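Local atomic coordinates of oxalate--CoA ligase (Arabidopsis thaliana, PDB entry 5IE2), a protein that belongs to the ANL superfamily of AMP-binding enzymes and binds adenosine-5'-triphosphate between a large AMP-binding portion and a smaller C-terminal domain. Residues A[192-197]-A[222-227]; A[198-203]-A[254-259]; A[240-245]-A[268-273]; A[372-375]-A[379-382]; A[431-436]-A[471-476]. All blocks are in the same frame, centred on the assembly; numbering follows the deposited sequence.

Contact 1. Residues A[192-197]-A[222-227]; sequences KNIKAV and LLSSLG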
# COMPACT_ATOMS: atom_id res chain seq x y z
N LYS A 192 0.80 -15.22 -2.41
CA LYS A 192 0.23 -16.13 -3.41
C LYS A 192 -0.89 -15.51 -4.24
O LYS A 192 -0.96 -15.74 -5.46
CB LYS A 192 -0.30 -17.41 -2.72
CG LYS A 192 0.90 -18.26 -2.33
CD LYS A 192 0.49 -19.58 -1.62
CE LYS A 192 -0.21 -19.30 -0.26
NZ LYS A 192 -0.63 -20.58 0.41
N ASN A 193 -1.77 -14.74 -3.60
CA ASN A 193 -2.86 -14.08 -4.34
C ASN A 193 -2.37 -13.07 -5.42
O ASN A 193 -2.85 -13.06 -6.55
CB ASN A 193 -3.77 -13.33 -3.37
CG ASN A 193 -4.54 -14.26 -2.44
OD1 ASN A 193 -4.76 -15.47 -2.73
ND2 ASN A 193 -4.99 -13.69 -1.35
N ILE A 194 -1.43 -12.24 -4.99
CA ILE A 194 -0.87 -11.19 -5.86
C ILE A 194 -0.09 -11.85 -7.00
O ILE A 194 -0.31 -11.54 -8.17
CB ILE A 194 0.03 -10.21 -5.03
CG1 ILE A 194 -0.85 -9.50 -3.97
CG2 ILE A 194 0.78 -9.21 -5.98
CD1 ILE A 194 -0.03 -8.78 -2.85
N LYS A 195 0.74 -12.84 -6.67
CA LYS A 195 1.45 -13.53 -7.74
C LYS A 195 0.50 -14.20 -8.72
O LYS A 195 0.74 -14.21 -9.94
CB LYS A 195 2.31 -14.67 -7.16
CG LYS A 195 3.52 -14.26 -6.47
CD LYS A 195 4.43 -15.53 -6.30
CE LYS A 195 3.68 -16.67 -5.67
NZ LYS A 195 4.49 -17.89 -5.58
N ALA A 196 -0.60 -14.75 -8.20
CA ALA A 196 -1.51 -15.47 -9.06
C ALA A 196 -2.23 -14.54 -10.01
O ALA A 196 -2.27 -14.82 -11.24
CB ALA A 196 -2.54 -16.34 -8.21
N VAL A 197 -2.83 -13.47 -9.49
CA VAL A 197 -3.66 -12.66 -10.38
C VAL A 197 -2.81 -11.88 -11.42
O VAL A 197 -3.30 -11.64 -12.51
CB VAL A 197 -4.58 -11.67 -9.58
CG1 VAL A 197 -3.75 -10.63 -8.87
CG2 VAL A 197 -5.69 -11.04 -10.50
N LEU A 222 7.33 -5.45 -3.12
CA LEU A 222 8.51 -6.15 -2.61
C LEU A 222 8.25 -7.65 -2.41
O LEU A 222 8.86 -8.50 -3.08
CB LEU A 222 8.98 -5.52 -1.28
CG LEU A 222 10.15 -6.28 -0.63
CD1 LEU A 222 11.48 -6.15 -1.50
CD2 LEU A 222 10.34 -5.85 0.83
N LEU A 223 7.33 -8.00 -1.51
CA LEU A 223 7.29 -9.40 -1.09
C LEU A 223 6.74 -10.30 -2.18
O LEU A 223 7.17 -11.45 -2.28
CB LEU A 223 6.45 -9.56 0.20
CG LEU A 223 7.07 -8.84 1.44
CD1 LEU A 223 6.14 -8.94 2.70
CD2 LEU A 223 8.50 -9.39 1.74
N SER A 224 5.75 -9.84 -2.95
CA SER A 224 5.18 -10.74 -3.97
C SER A 224 6.21 -10.97 -5.11
O SER A 224 6.25 -12.07 -5.73
CB SER A 224 3.88 -10.18 -4.55
OG SER A 224 2.90 -10.14 -3.47
N SER A 225 6.99 -9.93 -5.40
CA SER A 225 8.09 -10.10 -6.39
C SER A 225 9.08 -11.16 -5.90
O SER A 225 9.45 -12.08 -6.64
CB SER A 225 8.86 -8.78 -6.61
OG SER A 225 8.03 -7.82 -7.23
N LEU A 226 9.54 -11.01 -4.68
CA LEU A 226 10.54 -11.96 -4.16
C LEU A 226 9.94 -13.36 -4.11
O LEU A 226 10.60 -14.36 -4.41
CB LEU A 226 11.01 -11.56 -2.78
CG LEU A 226 11.76 -10.21 -2.67
CD1 LEU A 226 12.10 -10.00 -1.21
CD2 LEU A 226 13.06 -10.26 -3.52
N GLY A 227 8.67 -13.43 -3.74
CA GLY A 227 8.00 -14.73 -3.69
C GLY A 227 7.80 -15.40 -5.04
O GLY A 227 7.44 -16.60 -5.06

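Contact 2. Residues A[198-203]-A[254-259]; sequences YKLTES and ATWYTA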
# COMPACT_ATOMS: atom_id res chain seq x y z
N TYR A 198 -1.56 -11.56 -11.12
CA TYR A 198 -0.73 -10.87 -12.13
C TYR A 198 0.20 -11.84 -12.86
O TYR A 198 0.99 -11.40 -13.67
CB TYR A 198 0.08 -9.70 -11.48
CG TYR A 198 -0.89 -8.74 -10.80
CD1 TYR A 198 -1.91 -8.14 -11.52
CD2 TYR A 198 -0.81 -8.52 -9.44
CE1 TYR A 198 -2.83 -7.31 -10.89
CE2 TYR A 198 -1.72 -7.70 -8.81
CZ TYR A 198 -2.71 -7.11 -9.53
OH TYR A 198 -3.61 -6.34 -8.84
N LYS A 199 0.09 -13.15 -12.56
CA LYS A 199 1.01 -14.17 -13.09
C LYS A 199 2.44 -13.70 -13.00
O LYS A 199 3.17 -13.73 -13.99
CB LYS A 199 0.66 -14.52 -14.54
CG LYS A 199 -0.73 -15.10 -14.65
CD LYS A 199 -1.02 -15.55 -16.12
CE LYS A 199 -2.45 -16.02 -16.23
NZ LYS A 199 -2.66 -16.41 -17.67
N LEU A 200 2.87 -13.28 -11.81
CA LEU A 200 4.27 -12.90 -11.61
C LEU A 200 5.13 -14.15 -11.74
O LEU A 200 4.75 -15.21 -11.21
CB LEU A 200 4.50 -12.28 -10.21
CG LEU A 200 3.72 -10.95 -9.98
CD1 LEU A 200 4.04 -10.47 -8.54
CD2 LEU A 200 4.09 -9.85 -11.00
N THR A 201 6.25 -14.03 -12.45
CA THR A 201 7.19 -15.14 -12.55
C THR A 201 8.60 -14.62 -12.36
O THR A 201 8.83 -13.43 -12.17
CB THR A 201 7.12 -15.87 -13.90
OG1 THR A 201 7.66 -15.02 -14.92
CG2 THR A 201 5.68 -16.25 -14.23
N GLU A 202 9.57 -15.53 -12.47
CA GLU A 202 10.94 -15.13 -12.16
C GLU A 202 11.51 -14.18 -13.21
O GLU A 202 12.58 -13.59 -12.98
CB GLU A 202 11.83 -16.37 -12.02
CG GLU A 202 12.00 -17.14 -13.36
CD GLU A 202 10.90 -18.19 -13.66
OE1 GLU A 202 9.80 -18.19 -13.05
OE2 GLU A 202 11.14 -19.05 -14.55
N SER A 203 10.86 -14.01 -14.37
CA SER A 203 11.38 -13.03 -15.33
C SER A 203 10.85 -11.60 -15.09
O SER A 203 11.25 -10.66 -15.79
CB SER A 203 11.06 -13.45 -16.77
OG SER A 203 9.66 -13.50 -16.97
N ALA A 254 12.60 -3.58 -16.09
CA ALA A 254 11.27 -3.69 -15.44
C ALA A 254 10.20 -4.15 -16.41
O ALA A 254 10.23 -3.84 -17.62
CB ALA A 254 10.84 -2.36 -14.85
N THR A 255 9.23 -4.90 -15.85
CA THR A 255 8.13 -5.43 -16.63
C THR A 255 6.79 -4.93 -16.09
O THR A 255 5.75 -5.20 -16.71
CB THR A 255 8.10 -6.97 -16.61
OG1 THR A 255 8.03 -7.41 -15.25
CG2 THR A 255 9.38 -7.57 -17.28
N TRP A 256 6.81 -4.28 -14.93
CA TRP A 256 5.55 -3.74 -14.37
C TRP A 256 5.91 -2.75 -13.26
O TRP A 256 7.08 -2.73 -12.80
CB TRP A 256 4.68 -4.91 -13.81
CG TRP A 256 5.27 -5.57 -12.61
CD1 TRP A 256 6.39 -6.38 -12.58
CD2 TRP A 256 4.80 -5.47 -11.25
NE1 TRP A 256 6.62 -6.81 -11.29
CE2 TRP A 256 5.64 -6.31 -10.46
CE3 TRP A 256 3.70 -4.82 -10.64
CZ2 TRP A 256 5.44 -6.49 -9.06
CZ3 TRP A 256 3.48 -5.00 -9.24
CH2 TRP A 256 4.37 -5.81 -8.46
N TYR A 257 4.91 -1.98 -12.77
CA TYR A 257 5.06 -1.30 -11.49
C TYR A 257 3.66 -1.11 -10.88
O TYR A 257 2.63 -1.28 -11.58
CB TYR A 257 5.82 0.07 -11.59
CG TYR A 257 5.02 1.24 -12.14
CD1 TYR A 257 4.42 2.19 -11.29
CD2 TYR A 257 4.88 1.42 -13.52
CE1 TYR A 257 3.69 3.27 -11.79
CE2 TYR A 257 4.18 2.48 -14.04
CZ TYR A 257 3.59 3.43 -13.17
OH TYR A 257 2.88 4.48 -13.67
N THR A 258 3.66 -0.80 -9.60
CA THR A 258 2.40 -0.52 -8.91
C THR A 258 2.55 0.79 -8.16
O THR A 258 3.65 1.10 -7.61
CB THR A 258 2.04 -1.70 -7.94
OG1 THR A 258 0.76 -1.44 -7.35
CG2 THR A 258 3.09 -1.86 -6.82
N ALA A 259 1.47 1.58 -8.13
CA ALA A 259 1.54 2.85 -7.44
C ALA A 259 0.14 3.25 -7.04
O ALA A 259 -0.84 2.61 -7.44
CB ALA A 259 2.19 3.94 -8.31

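Contact 3. Residues A[240-245]-A[268-273]; sequences FSATTF and LDRHAS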
# COMPACT_ATOMS: atom_id res chain seq x y z
N PHE A 240 10.67 7.48 -3.87
CA PHE A 240 10.30 7.74 -5.26
C PHE A 240 10.89 9.04 -5.75
O PHE A 240 10.85 10.04 -5.03
CB PHE A 240 8.78 7.77 -5.38
CG PHE A 240 8.27 8.28 -6.70
CD1 PHE A 240 8.49 7.58 -7.87
CD2 PHE A 240 7.62 9.51 -6.76
CE1 PHE A 240 7.99 8.09 -9.08
CE2 PHE A 240 7.14 10.01 -7.97
CZ PHE A 240 7.33 9.31 -9.10
N SER A 241 11.43 9.03 -6.97
CA SER A 241 11.85 10.26 -7.66
C SER A 241 11.26 10.26 -9.06
O SER A 241 11.47 9.30 -9.78
CB SER A 241 13.40 10.33 -7.76
OG SER A 241 13.82 11.24 -8.77
N ALA A 242 10.54 11.29 -9.45
CA ALA A 242 9.99 11.26 -10.81
C ALA A 242 11.12 11.31 -11.87
O ALA A 242 10.99 10.79 -12.99
CB ALA A 242 9.02 12.42 -11.03
N THR A 243 12.24 11.91 -11.52
CA THR A 243 13.30 12.07 -12.51
C THR A 243 14.08 10.79 -12.73
O THR A 243 14.60 10.57 -13.81
CB THR A 243 14.25 13.23 -12.13
OG1 THR A 243 14.92 12.94 -10.91
CG2 THR A 243 13.47 14.44 -11.91
N THR A 244 14.22 9.93 -11.72
CA THR A 244 15.00 8.72 -11.94
C THR A 244 14.16 7.48 -12.23
O THR A 244 14.71 6.43 -12.51
CB THR A 244 15.90 8.38 -10.75
OG1 THR A 244 15.08 8.13 -9.60
CG2 THR A 244 16.90 9.55 -10.48
N PHE A 245 12.83 7.62 -12.15
CA PHE A 245 11.91 6.46 -12.28
C PHE A 245 12.13 5.70 -13.58
O PHE A 245 12.41 4.48 -13.55
CB PHE A 245 10.45 6.93 -12.18
CG PHE A 245 9.46 5.81 -12.38
CD1 PHE A 245 9.49 4.71 -11.53
CD2 PHE A 245 8.53 5.84 -13.42
CE1 PHE A 245 8.60 3.64 -11.68
CE2 PHE A 245 7.62 4.76 -13.59
CZ PHE A 245 7.67 3.67 -12.72
N LEU A 268 2.66 10.96 -14.76
CA LEU A 268 2.03 11.53 -15.99
C LEU A 268 2.46 12.98 -16.23
O LEU A 268 2.74 13.36 -17.38
CB LEU A 268 0.52 11.48 -15.92
CG LEU A 268 -0.02 10.07 -16.21
CD1 LEU A 268 -1.52 10.06 -15.89
CD2 LEU A 268 0.19 9.71 -17.66
N ASP A 269 2.51 13.77 -15.17
CA ASP A 269 2.98 15.16 -15.28
C ASP A 269 4.41 15.18 -15.86
O ASP A 269 4.77 16.05 -16.73
CB ASP A 269 3.01 15.88 -13.92
CG ASP A 269 1.61 16.24 -13.35
OD1 ASP A 269 0.59 16.30 -14.10
OD2 ASP A 269 1.55 16.48 -12.11
N ARG A 270 5.26 14.30 -15.33
CA ARG A 270 6.64 14.23 -15.79
C ARG A 270 6.69 13.83 -17.27
O ARG A 270 7.53 14.33 -18.08
CB ARG A 270 7.44 13.26 -14.90
CG ARG A 270 8.82 12.87 -15.43
CD ARG A 270 9.81 14.00 -15.26
NE ARG A 270 11.14 13.63 -15.74
CZ ARG A 270 12.19 14.44 -15.70
NH1 ARG A 270 12.07 15.66 -15.20
NH2 ARG A 270 13.36 14.03 -16.18
N HIS A 271 5.78 12.94 -17.66
CA HIS A 271 5.74 12.53 -19.06
C HIS A 271 5.32 13.72 -19.91
O HIS A 271 5.79 13.84 -21.05
CB HIS A 271 4.78 11.35 -19.27
CG HIS A 271 4.49 11.04 -20.70
ND1 HIS A 271 5.41 10.45 -21.54
CD2 HIS A 271 3.36 11.20 -21.44
CE1 HIS A 271 4.86 10.26 -22.73
NE2 HIS A 271 3.62 10.72 -22.70
N ALA A 272 4.47 14.59 -19.37
CA ALA A 272 4.04 15.75 -20.17
C ALA A 272 5.18 16.76 -20.33
O ALA A 272 5.32 17.37 -21.39
CB ALA A 272 2.84 16.43 -19.56
N SER A 273 5.97 16.96 -19.27
CA SER A 273 7.01 18.00 -19.37
C SER A 273 8.35 17.48 -19.91
O SER A 273 9.12 18.22 -20.56
CB SER A 273 7.23 18.67 -18.03
OG SER A 273 7.73 17.74 -17.09
O HOH W 1 14.24 11.07 -16.54

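Contact 4. Residues A[372-375]-A[379-382]; sequences KGYK and EANK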
# COMPACT_ATOMS: atom_id res chain seq x y z
N LYS A 372 -6.63 -11.71 12.13
CA LYS A 372 -7.50 -12.38 13.09
C LYS A 372 -8.23 -11.36 13.97
O LYS A 372 -9.25 -11.67 14.60
CB LYS A 372 -6.67 -13.31 14.00
CG LYS A 372 -6.11 -14.48 13.23
CD LYS A 372 -7.32 -15.29 12.66
CE LYS A 372 -6.85 -16.54 12.03
NZ LYS A 372 -7.98 -17.36 11.58
N GLY A 373 -7.68 -10.15 14.05
CA GLY A 373 -8.32 -9.15 14.88
C GLY A 373 -7.38 -8.01 15.29
O GLY A 373 -6.17 -8.16 15.35
N TYR A 374 -7.97 -6.86 15.55
CA TYR A 374 -7.20 -5.71 16.02
C TYR A 374 -6.59 -6.00 17.36
O TYR A 374 -7.15 -6.75 18.13
CB TYR A 374 -8.09 -4.47 16.13
CG TYR A 374 -8.70 -4.02 14.82
CD1 TYR A 374 -7.90 -3.44 13.82
CD2 TYR A 374 -10.07 -4.14 14.61
CE1 TYR A 374 -8.48 -3.03 12.59
CE2 TYR A 374 -10.66 -3.71 13.40
CZ TYR A 374 -9.85 -3.17 12.42
OH TYR A 374 -10.44 -2.78 11.25
N LYS A 375 -5.44 -5.38 17.63
CA LYS A 375 -4.76 -5.54 18.91
C LYS A 375 -5.44 -4.70 19.98
O LYS A 375 -5.65 -3.50 19.80
CB LYS A 375 -3.30 -5.13 18.78
CG LYS A 375 -2.53 -5.19 20.08
CD LYS A 375 -1.13 -4.69 19.92
CE LYS A 375 -0.34 -5.03 21.17
NZ LYS A 375 1.03 -4.52 21.06
N GLU A 379 -13.86 -4.22 21.25
CA GLU A 379 -15.05 -3.60 20.66
C GLU A 379 -15.02 -3.52 19.12
O GLU A 379 -16.02 -3.79 18.46
CB GLU A 379 -15.27 -2.22 21.25
CG GLU A 379 -16.47 -1.51 20.66
CD GLU A 379 -16.90 -0.30 21.48
OE1 GLU A 379 -16.26 -0.04 22.53
OE2 GLU A 379 -17.89 0.37 21.08
N ALA A 380 -13.89 -3.04 18.57
CA ALA A 380 -13.71 -3.02 17.12
C ALA A 380 -13.80 -4.46 16.57
O ALA A 380 -14.34 -4.67 15.48
CB ALA A 380 -12.40 -2.40 16.75
N ASN A 381 -13.32 -5.45 17.33
CA ASN A 381 -13.38 -6.83 16.86
C ASN A 381 -14.80 -7.40 16.91
O ASN A 381 -15.28 -8.05 15.96
CB ASN A 381 -12.42 -7.68 17.68
CG ASN A 381 -10.97 -7.36 17.34
OD1 ASN A 381 -10.70 -6.94 16.22
ND2 ASN A 381 -10.04 -7.58 18.28
N LYS A 382 -15.52 -7.10 17.97
CA LYS A 382 -16.90 -7.56 18.04
C LYS A 382 -17.71 -6.84 16.93
O LYS A 382 -18.57 -7.44 16.28
CB LYS A 382 -17.47 -7.32 19.46
CG LYS A 382 -19.00 -7.15 19.53
CD LYS A 382 -19.43 -6.40 20.81
CE LYS A 382 -20.94 -6.09 20.82
NZ LYS A 382 -21.40 -5.44 22.10

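Contact 5. Residues A[431-436]-A[471-476]; sequences LTHPDV and KAFCKK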
# COMPACT_ATOMS: atom_id res chain seq x y z
N LEU A 431 -11.47 15.63 -12.28
CA LEU A 431 -10.21 15.40 -12.98
C LEU A 431 -10.31 15.43 -14.53
O LEU A 431 -9.27 15.44 -15.21
CB LEU A 431 -9.62 14.03 -12.57
CG LEU A 431 -9.12 13.99 -11.13
CD1 LEU A 431 -8.49 12.61 -10.79
CD2 LEU A 431 -8.11 15.09 -10.85
N THR A 432 -11.53 15.38 -15.07
CA THR A 432 -11.67 15.46 -16.54
C THR A 432 -11.74 16.91 -17.02
O THR A 432 -11.73 17.14 -18.23
CB THR A 432 -12.91 14.72 -17.09
OG1 THR A 432 -14.11 15.39 -16.70
CG2 THR A 432 -12.98 13.29 -16.57
N HIS A 433 -11.82 17.87 -16.11
CA HIS A 433 -11.83 19.26 -16.56
C HIS A 433 -10.45 19.58 -17.13
O HIS A 433 -9.46 19.27 -16.50
CB HIS A 433 -12.17 20.22 -15.44
CG HIS A 433 -12.29 21.64 -15.89
ND1 HIS A 433 -11.20 22.40 -16.27
CD2 HIS A 433 -13.37 22.44 -16.06
CE1 HIS A 433 -11.61 23.60 -16.64
NE2 HIS A 433 -12.92 23.66 -16.51
N PRO A 434 -10.40 20.21 -18.32
CA PRO A 434 -9.12 20.44 -19.03
C PRO A 434 -8.06 21.13 -18.19
O PRO A 434 -6.87 20.86 -18.38
CB PRO A 434 -9.53 21.36 -20.20
CG PRO A 434 -10.96 21.10 -20.42
CD PRO A 434 -11.57 20.68 -19.08
N ASP A 435 -8.48 21.99 -17.25
CA ASP A 435 -7.52 22.79 -16.48
C ASP A 435 -7.31 22.32 -15.06
O ASP A 435 -6.73 23.04 -14.26
CB ASP A 435 -7.96 24.26 -16.44
CG ASP A 435 -8.06 24.87 -17.81
OD1 ASP A 435 -7.28 24.50 -18.70
OD2 ASP A 435 -8.95 25.73 -18.01
N VAL A 436 -7.81 21.13 -14.72
CA VAL A 436 -7.64 20.61 -13.36
C VAL A 436 -6.50 19.60 -13.32
O VAL A 436 -6.47 18.62 -14.08
CB VAL A 436 -8.95 19.96 -12.82
CG1 VAL A 436 -8.69 19.27 -11.53
CG2 VAL A 436 -10.05 21.01 -12.64
N LYS A 471 -18.01 24.60 -11.48
CA LYS A 471 -19.38 24.26 -11.24
C LYS A 471 -20.13 24.04 -12.55
O LYS A 471 -20.88 23.08 -12.66
CB LYS A 471 -20.06 25.33 -10.37
CG LYS A 471 -19.61 25.26 -8.90
CD LYS A 471 -20.33 26.30 -8.04
CE LYS A 471 -21.73 25.87 -7.68
NZ LYS A 471 -22.40 26.79 -6.69
N ALA A 472 -19.96 24.92 -13.54
CA ALA A 472 -20.65 24.76 -14.81
C ALA A 472 -20.30 23.43 -15.50
O ALA A 472 -21.18 22.69 -16.05
CB ALA A 472 -20.32 25.96 -15.74
N PHE A 473 -19.00 23.13 -15.46
CA PHE A 473 -18.50 21.90 -16.04
C PHE A 473 -19.14 20.69 -15.32
O PHE A 473 -19.61 19.74 -15.95
CB PHE A 473 -16.98 21.87 -15.95
CG PHE A 473 -16.37 20.62 -16.51
CD1 PHE A 473 -16.07 20.52 -17.87
CD2 PHE A 473 -16.09 19.54 -15.68
CE1 PHE A 473 -15.48 19.35 -18.38
CE2 PHE A 473 -15.54 18.40 -16.17
CZ PHE A 473 -15.22 18.29 -17.52
N CYS A 474 -19.13 20.71 -13.99
CA CYS A 474 -19.77 19.66 -13.20
C CYS A 474 -21.24 19.52 -13.54
O CYS A 474 -21.74 18.41 -13.62
CB CYS A 474 -19.63 19.92 -11.70
SG CYS A 474 -17.93 19.63 -11.11
N LYS A 475 -21.94 20.64 -13.75
CA LYS A 475 -23.37 20.58 -14.06
C LYS A 475 -23.62 19.92 -15.40
O LYS A 475 -24.73 19.40 -15.63
CB LYS A 475 -24.02 21.98 -14.06
CG LYS A 475 -24.19 22.59 -12.67
CD LYS A 475 -24.42 24.11 -12.79
CE LYS A 475 -24.93 24.76 -11.50
NZ LYS A 475 -24.99 26.26 -11.63
N LYS A 476 -22.61 19.95 -16.28
CA LYS A 476 -22.82 19.25 -17.55
C LYS A 476 -22.57 17.73 -17.48
O LYS A 476 -22.92 17.00 -18.40
CB LYS A 476 -21.98 19.93 -18.64
CG LYS A 476 -22.79 21.10 -19.25
CD LYS A 476 -21.96 22.10 -20.09
CE LYS A 476 -22.88 23.16 -20.76
NZ LYS A 476 -24.05 22.58 -21.50

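Contact 1. Residues A[192-197]-A[222-227]
Segments 192-197 and 222-227, parts of helices 184-198 and 215-227, cross at -69°, their axes 8.9 Å apart at the closest point, with Lys-195 and Ser-224 the pair of residues whose CA atoms lie nearest. Ser-224 carries much of the interface. Its hydroxyl is set against the aliphatic side of Ile-194, with OG 3.3 Å from CB and equally near CD1 of Ile-194, while Ser-224 CB packs on Ile-194 CG2 at 3.5 Å. The buried hydroxyl is satisfied by Leu-219 O, five residues earlier in the same helix. Both helices belong to the AMP-binding portion of this ANL enzyme; helix 215-227 leads into strand 231-234, and on its far flank Leu-222, Leu-223 and Leu-226 pack against helix 67-78. Lys-195 reaches along the partner helix: CG passes Ser-224 O at 3.6 Å, and CD comes within 3.4 Å of Gly-227 O. A bend at chi3 (-52°) then brings NZ within 3.3 Å of Gly-227 O for a hydrogen bond, the donor standing 49° out of the carbonyl plane. The same ammonium group forms a salt bridge with Asp-2 near the N terminus.

Contact 2. Residues A[198-203]-A[254-259]
An apolar contact between a leucine and a tryptophan joins the loop leaving helix 184-198 to strand 256-259 of a mixed sheet in the AMP-binding portion. Leu-200 meets Trp-256 with one methyl: CD2 lies over a face of the indole, 3.8 Å above its plane and offset toward the rim. The nearest ring atom is CE2 of Trp-256, 3.9 Å from Leu-200 CD2, with NE1 and CZ2 of the same ring only slightly farther. Measured to the centroid of the five-membered ring, Leu-200 CD2 stands at 4.2 Å and 22° off the normal, a CH-pi contact; the two side chains cross at about a right angle. The indole is brought to the leucine by a chi1 of 67°, which sets CG of Trp-256 between its backbone N and carbonyl carbon. The loop begins with a Schellman motif, in which Lys-199 takes positive phi (45°) and ends the helix; the next residue, Leu-200, points toward the strand. Helix 215-227 also touches both partners, Ser-224 the leucine and Ser-225 the indole. A second, looser contact lies nearer the surface, where Ser-203 O sits 3.9 Å from Thr-255 CG2. Thr-255 OG1 lies in the plane of the neighbouring indole at its edge and is hydrogen-bonded to Asp-204, whose carboxylate also accepts from Thr-201 N. Within the loop, Ser-203 N makes a weak bond of 3.4 Å to Thr-201 OG1.

Contact 3. Residues A[240-245]-A[268-273]
The first turn of helix 242-251 faces the last turns of helix 261-273, Ala-242 and Arg-270 being the closest pair with CA atoms 6.7 Å apart. The two helices flank strand 256-259, which with helix 261-273 and the parallel strand 284-287 forms a beta-alpha-beta crossover of the AMP-binding portion, and they meet here at the protein surface. Ala-242 and Arg-270 touch through their CB atoms at 4.3 Å. From there the arginine, bent at chi2 (75°), lies along the start of helix 242-251: its CG passes Ala-242 O at 3.9 Å and the guanidinium reaches Thr-243. The methyl of Thr-243 lies over one guanidinium face, CG2 standing 3.7 Å above the plane, offset toward its rim and 3.8 Å from Arg-270 NH1. The turn that presents this methyl is capped by Ser-241, the N-cap residue, whose OG accepts from Thr-244 N at 3.3 Å and, weakly, from Thr-243 N. Just before the cap, Phe-240 packs on Ile-263, Ile-266 and Ile-267 of the second helix. One water completes the link, donating to Thr-243 O at 2.8 Å and accepting from Arg-270 NH2 at 3.1 Å.

Contact 4. Residues A[372-375]-A[379-382]
Asn-381 grips the backbone of Tyr-374 through both ends of its amide, a two-bond bridge from helix 378-384 to the loop that precedes it in the sequence. Loop and helix lie between strands 361-366 and 385-386 of an antiparallel sheet, close to where ATP and magnesium bind. Tyr-374 N donates to Asn-381 OD1 at 2.8 Å, in the carbonyl plane and on a lone pair, with an N-H...O angle of 147°. In return Asn-381 ND2 donates to Tyr-374 O at 3.0 Å; this bond is straighter, at 164°, and its acceptor lies close to the amide plane. Engaging the N-H and C=O of one loop residue, much as a backbone neighbour in a beta-sheet could, holds the amide against rotation. The ring and amide planes are nearly parallel, 4° apart, but displaced from each other, and Tyr-374 CD2 comes within 3.3 Å of Asn-381 OD1. Ala-380 adds its methyl to the same side chain obliquely, CB 3.6 Å from Tyr-374 CD2. Gly-373, just before the tyrosine, has backbone angles at which a CB would be jammed against the preceding carbonyl, and its CA lies near Asn-381 OD1. Farther out, Lys-178 touches both Tyr-374 and Ala-380, while Asn-377 OD1 accepts from Ala-380 N. At the far end of the ring, Tyr-374 OH is hydrogen-bonded to Glu-316 OE2.

Contact 5. Residues A[431-436]-A[471-476]
Within the C-terminal domain, the turn that joins helix 423-430 to strand 436-446 is covered by helix 467-477, which lays Phe-473 against it. His-433 presents an edge to the face of that phenyl ring in a T-shaped pair: the centroids are 4.9 Å apart and the planes meet at 68°. The closest atoms are His-433 CD2 and Phe-473 CG, at 3.5 Å. The same residue also lays its backbone on the phenyl face, with His-433 CA 4.0 Å from the ring centroid in a CH-pi contact. Phe-473 points out of its helix with CG anti to the backbone N (chi1 179°), which carries the ring across to the turn. At the outer rim, Thr-432 OG1 approaches the phenyl edge in its plane, 3.2 Å from Phe-473 CZ; this hydroxyl is hydrogen-bonded to Val-429 O. Pro-434 CD adds a looser apolar touch to Phe-473 CE1. The imidazole is held in its orientation from within the turn, since Asp-435 N donates to His-433 ND1 at 2.9 Å and 165°. Ile-470, one turn earlier in the helix, also packs on the histidine, and Val-429 of helix 423-430 touches the phenyl ring. Val-436 N to His-433 O closes a type I beta turn from His-433 to Val-436, which leads into strand 436-446 and packs against helix 467-477 of the ANL C-terminal domain.

Contact 2 touches both contact 1 and contact 3, which do not touch each other (nearest atoms about 12 Å); all three lie in the AMP-binding portion. Contacts 1 and 2, centred 9 Å apart, are joined where helix 184-198 runs into the loop that follows: Lys-195 O lies 3.0 Å from Leu-200 N, a probable hydrogen bond. Contact 2 meets contact 3 where Tyr-257 CG touches Phe-245 CZ at 3.6 Å. Contact 4 lies across the chain's centre from contacts 2 and 3, and is the contact nearer the ligand: the side chain of Tyr-374 is about 6 Å from ATP and from the magnesium ion, that of Ile-194 about 12 Å from ATP. Contact 5, in the C-terminal domain, approaches contact 3 to about 7 Å between nearest atoms without touching.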